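Local structure of tubulin-specific chaperone, putative (Trypanosoma brucei, 4B6M) at residues C14-F25 against W37-G47. The protein is a tubulin-binding cofactor B, a chaperone that probably binds alpha-tubulin and microtubule plus ends, represented here by its CAP-Gly domain. Numbering follows the deposited sequence.
Sequences CRPGDRLGSVRF and WVGVEFDEPVG. With FMT (formic acid), chain C.
Strands 19-26 and 36-42 pair as an antiparallel beta hairpin in this CAP-Gly domain, where 19-26 is the middle strand of the five-stranded antiparallel sheet, flanked by 36-42, and the loop after the second strand folds back onto R19. S22 and E41 form a hydrogen-bonded pair, S22 N to E41 O at 2.9 Å and E41 N to S22 O at 2.8 Å. A classic beta bulge follows, in which R24 and F25 both face G39: G39 O takes a bond from R24 N and a weak one from F25 N, while G39 N returns one to F25 O. G21 pairs with F42 at a non-hydrogen-bonded position, its CA 3.2 Å from E41 O. V23 CG1 and V38 CG1 meet obliquely on the sheet face that also carries V40, where C12 of the neighbouring strand touches V23 and V40. On the face carrying S22 and E41, the R24 side chain reaches across to E41 in a side-on salt bridge, NE and NH2 both meeting OE1 from the same side of the carboxylate, whose plane is turned 62° from the guanidinium. The bend at chi2 (-50°) folds the R24 guanidinium back over S22 CB, while E41 extends straight to meet it. Beyond the paired strands, D43 N bonds to L20 O at 3.0 Å, and a water bridges that carbonyl to E44 N. D43 OD2 lies 3.3 Å from L20 CD2, and its charge is answered by R11. The F42 ring has C14 CB at its edge and V40 CG1 over one face; its CZ lies beneath the R19 guanidinium, the planes 30° apart. R19 CD packs on V46 CG2. Bent at chi3, R19 binds R15 O through NH2 and V46 O through NH1; the same two nitrogens, with K48 N as a further donor, hold a formic acid, probably from the crystallisation liquor, with NH1 to O2 at 2.8 Å and NH2 to O1 at 2.9 Å.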
loop_
_atom_site.group_PDB
_atom_site.type_symbol
_atom_site.label_atom_id
_atom_site.label_comp_id
_atom_site.label_asym_id
_atom_site.label_seq_id
_atom_site.Cartn_x
_atom_site.Cartn_y
_atom_site.Cartn_z
ATOM N N CYS A 14 5.536 5.724 -2.587
ATOM C CA CYS A 14 4.154 6.126 -2.818
ATOM C C CYS A 14 3.920 7.591 -2.535
ATOM O O CYS A 14 4.348 8.117 -1.511
ATOM C CB CYS A 14 3.226 5.339 -1.900
ATOM S SG CYS A 14 3.268 3.566 -2.149
ATOM N N ARG A 15 3.184 8.252 -3.428
ATOM C CA ARG A 15 2.695 9.596 -3.173
ATOM C C ARG A 15 1.536 9.600 -2.180
ATOM O O ARG A 15 0.861 8.564 -2.070
ATOM C CB ARG A 15 2.198 10.210 -4.493
ATOM C CG ARG A 15 3.313 10.515 -5.462
ATOM C CD ARG A 15 2.811 11.460 -6.529
ATOM N NE ARG A 15 1.926 10.745 -7.431
ATOM C CZ ARG A 15 1.125 11.330 -8.321
ATOM N NH1 ARG A 15 1.102 12.653 -8.466
ATOM N NH2 ARG A 15 0.365 10.572 -9.099
ATOM N N PRO A 16 1.303 10.739 -1.486
ATOM C CA PRO A 16 2.247 11.844 -1.570
ATOM C C PRO A 16 3.436 11.611 -0.654
ATOM O O PRO A 16 3.337 10.833 0.292
ATOM C CB PRO A 16 1.448 13.037 -1.054
ATOM C CG PRO A 16 0.521 12.451 -0.076
ATOM C CD PRO A 16 0.134 11.108 -0.654
ATOM N N GLY A 17 4.545 12.269 -0.954
ATOM C CA GLY A 17 5.656 12.372 -0.006
ATOM C C GLY A 17 6.657 11.232 0.092
ATOM O O GLY A 17 7.329 11.095 1.127
ATOM N N ASP A 18 6.744 10.436 -0.975
ATOM C CA ASP A 18 7.726 9.358 -1.134
ATOM C C ASP A 18 7.740 8.417 0.054
ATOM O O ASP A 18 8.747 8.243 0.757
ATOM C CB ASP A 18 9.143 9.915 -1.444
ATOM C CG ASP A 18 9.214 10.588 -2.801
ATOM O OD1 ASP A 18 8.581 10.084 -3.749
ATOM O OD2 ASP A 18 9.891 11.624 -2.927
ATOM N N ARG A 19 6.591 7.807 0.274
ATOM C CA ARG A 19 6.434 6.915 1.397
ATOM C C ARG A 19 6.856 5.512 0.992
ATOM O O ARG A 19 6.362 4.921 0.020
ATOM C CB ARG A 19 4.998 6.967 1.897
ATOM C CG ARG A 19 4.567 8.333 2.406
ATOM C CD ARG A 19 3.093 8.361 2.783
ATOM N NE ARG A 19 2.225 8.143 1.624
ATOM C CZ ARG A 19 1.017 7.587 1.711
ATOM N NH1 ARG A 19 0.558 7.185 2.901
ATOM N NH2 ARG A 19 0.270 7.440 0.622
ATOM N N LEU A 20 7.820 4.976 1.732
ATOM C CA LEU A 20 8.422 3.707 1.393
ATOM C C LEU A 20 7.598 2.505 1.872
ATOM O O LEU A 20 7.153 2.489 3.012
ATOM C CB LEU A 20 9.781 3.680 2.083
ATOM C CG LEU A 20 10.642 2.476 1.840
ATOM C CD1 LEU A 20 10.852 2.281 0.353
ATOM C CD2 LEU A 20 11.980 2.748 2.555
ATOM N N GLY A 21 7.390 1.500 1.022
ATOM C CA GLY A 21 6.679 0.284 1.512
ATOM C C GLY A 21 6.684 -0.938 0.610
ATOM O O GLY A 21 7.441 -1.012 -0.356
ATOM N N SER A 22 5.837 -1.908 0.948
ATOM C CA SER A 22 5.723 -3.162 0.210
ATOM C C SER A 22 4.292 -3.332 -0.231
ATOM O O SER A 22 3.373 -3.132 0.576
ATOM C CB SER A 22 6.085 -4.336 1.124
ATOM O OG SER A 22 7.456 -4.247 1.506
ATOM N N VAL A 23 4.104 -3.724 -1.490
ATOM C CA VAL A 23 2.766 -4.023 -2.009
ATOM C C VAL A 23 2.230 -5.330 -1.408
ATOM O O VAL A 23 2.825 -6.402 -1.567
ATOM C CB VAL A 23 2.773 -4.133 -3.544
ATOM C CG1 VAL A 23 1.405 -4.530 -4.090
ATOM C CG2 VAL A 23 3.232 -2.795 -4.148
ATOM N N ARG A 24 1.086 -5.227 -0.734
ATOM C CA ARG A 24 0.448 -6.384 -0.104
ATOM C C ARG A 24 -0.812 -6.879 -0.821
ATOM O O ARG A 24 -1.274 -7.983 -0.569
ATOM C CB ARG A 24 0.072 -6.025 1.321
ATOM C CG ARG A 24 1.236 -5.695 2.223
ATOM C CD ARG A 24 2.316 -6.750 2.157
ATOM N NE ARG A 24 3.292 -6.517 3.213
ATOM C CZ ARG A 24 4.548 -6.964 3.192
ATOM N NH1 ARG A 24 5.001 -7.677 2.165
ATOM N NH2 ARG A 24 5.352 -6.694 4.206
ATOM N N PHE A 25 -1.352 -6.079 -1.733
ATOM C CA PHE A 25 -2.625 -6.369 -2.378
ATOM C C PHE A 25 -2.701 -5.563 -3.665
ATOM O O PHE A 25 -2.280 -4.424 -3.686
ATOM C CB PHE A 25 -3.785 -5.956 -1.462
ATOM C CG PHE A 25 -5.134 -6.016 -2.120
ATOM C CD1 PHE A 25 -5.800 -7.229 -2.253
ATOM C CD2 PHE A 25 -5.738 -4.859 -2.621
ATOM C CE1 PHE A 25 -7.044 -7.295 -2.874
ATOM C CE2 PHE A 25 -6.974 -4.916 -3.245
ATOM C CZ PHE A 25 -7.633 -6.141 -3.370
ATOM N N TRP A 37 -7.135 -1.013 -7.017
ATOM C CA TRP A 37 -6.454 -0.471 -5.829
ATOM C C TRP A 37 -5.214 -1.248 -5.503
ATOM O O TRP A 37 -5.098 -2.452 -5.773
ATOM C CB TRP A 37 -7.381 -0.543 -4.616
ATOM C CG TRP A 37 -8.530 0.419 -4.728
ATOM C CD1 TRP A 37 -9.801 0.168 -5.241
ATOM C CD2 TRP A 37 -8.533 1.838 -4.374
ATOM N NE1 TRP A 37 -10.564 1.315 -5.227
ATOM C CE2 TRP A 37 -9.862 2.350 -4.721
ATOM C CE3 TRP A 37 -7.593 2.711 -3.826
ATOM C CZ2 TRP A 37 -10.212 3.675 -4.501
ATOM C CZ3 TRP A 37 -7.953 4.050 -3.627
ATOM C CH2 TRP A 37 -9.245 4.507 -3.939
ATOM N N VAL A 38 -4.271 -0.564 -4.861
ATOM C CA VAL A 38 -3.049 -1.199 -4.396
ATOM C C VAL A 38 -2.987 -1.090 -2.872
ATOM O O VAL A 38 -3.053 0.014 -2.301
ATOM C CB VAL A 38 -1.806 -0.527 -5.038
ATOM C CG1 VAL A 38 -0.533 -1.259 -4.623
ATOM C CG2 VAL A 38 -1.927 -0.516 -6.572
ATOM N N GLY A 39 -2.920 -2.230 -2.190
ATOM C CA GLY A 39 -2.761 -2.220 -0.735
ATOM C C GLY A 39 -1.290 -2.184 -0.414
ATOM O O GLY A 39 -0.577 -3.077 -0.872
ATOM N N VAL A 40 -0.843 -1.198 0.358
ATOM C CA VAL A 40 0.585 -1.061 0.681
ATOM C C VAL A 40 0.792 -1.135 2.182
ATOM O O VAL A 40 0.028 -0.540 2.950
ATOM C CB VAL A 40 1.162 0.272 0.143
ATOM C CG1 VAL A 40 2.590 0.476 0.627
ATOM C CG2 VAL A 40 1.115 0.318 -1.374
ATOM N N GLU A 41 1.825 -1.869 2.606
ATOM C CA GLU A 41 2.280 -1.782 3.981
ATOM C C GLU A 41 3.536 -0.924 4.011
ATOM O O GLU A 41 4.584 -1.279 3.431
ATOM C CB GLU A 41 2.577 -3.163 4.553
ATOM C CG GLU A 41 3.096 -3.086 5.968
ATOM C CD GLU A 41 3.371 -4.453 6.564
ATOM O OE1 GLU A 41 3.113 -5.476 5.887
ATOM O OE2 GLU A 41 3.859 -4.483 7.698
ATOM N N PHE A 42 3.438 0.210 4.685
ATOM C CA PHE A 42 4.560 1.125 4.784
ATOM C C PHE A 42 5.563 0.678 5.828
ATOM O O PHE A 42 5.219 -0.040 6.781
ATOM C CB PHE A 42 4.055 2.539 5.065
ATOM C CG PHE A 42 3.194 3.076 3.966
ATOM C CD1 PHE A 42 3.784 3.505 2.785
ATOM C CD2 PHE A 42 1.805 3.116 4.080
ATOM C CE1 PHE A 42 3.015 3.973 1.737
ATOM C CE2 PHE A 42 1.025 3.610 3.037
ATOM C CZ PHE A 42 1.634 4.028 1.855
ATOM N N ASP A 43 6.811 1.105 5.630
ATOM C CA ASP A 43 7.850 0.823 6.592
ATOM C C ASP A 43 7.663 1.613 7.876
ATOM O O ASP A 43 7.960 1.105 8.968
ATOM C CB ASP A 43 9.210 1.149 5.999
ATOM C CG ASP A 43 9.634 0.189 4.907
ATOM O OD1 ASP A 43 8.865 -0.705 4.500
ATOM O OD2 ASP A 43 10.773 0.353 4.416
ATOM N N GLU A 44 7.157 2.836 7.738
ATOM C CA GLU A 44 6.954 3.797 8.809
ATOM C C GLU A 44 5.447 4.019 8.978
ATOM O O GLU A 44 4.672 3.716 8.068
ATOM C CB GLU A 44 7.690 5.099 8.468
ATOM C CG GLU A 44 9.168 4.794 8.231
ATOM C CD GLU A 44 10.126 5.983 8.268
ATOM O OE1 GLU A 44 9.750 7.068 8.726
ATOM O OE2 GLU A 44 11.296 5.780 7.874
ATOM N N PRO A 45 5.030 4.523 10.136
ATOM C CA PRO A 45 3.585 4.604 10.363
ATOM C C PRO A 45 2.936 5.836 9.700
ATOM O O PRO A 45 2.375 6.723 10.361
ATOM C CB PRO A 45 3.468 4.586 11.894
ATOM C CG PRO A 45 4.793 5.123 12.361
ATOM C CD PRO A 45 5.799 4.601 11.388
ATOM N N VAL A 46 2.992 5.825 8.362
ATOM C CA VAL A 46 2.521 6.909 7.501
ATOM C C VAL A 46 1.293 6.505 6.671
ATOM O O VAL A 46 0.860 7.235 5.768
ATOM C CB VAL A 46 3.660 7.452 6.585
ATOM C CG1 VAL A 46 4.737 8.166 7.420
ATOM C CG2 VAL A 46 4.220 6.355 5.666
ATOM N N GLY A 47 0.750 5.325 6.937
ATOM C CA GLY A 47 -0.437 4.899 6.210
ATOM C C GLY A 47 -1.681 5.530 6.807
ATOM O O GLY A 47 -1.780 5.667 8.012
HETATM C C FMT C . -2.636 5.866 2.132
HETATM O O1 FMT C . -2.415 6.538 1.109
HETATM O O2 FMT C . -1.899 5.753 3.080
HETATM O O HOH W 1 7.182 4.338 5.049
#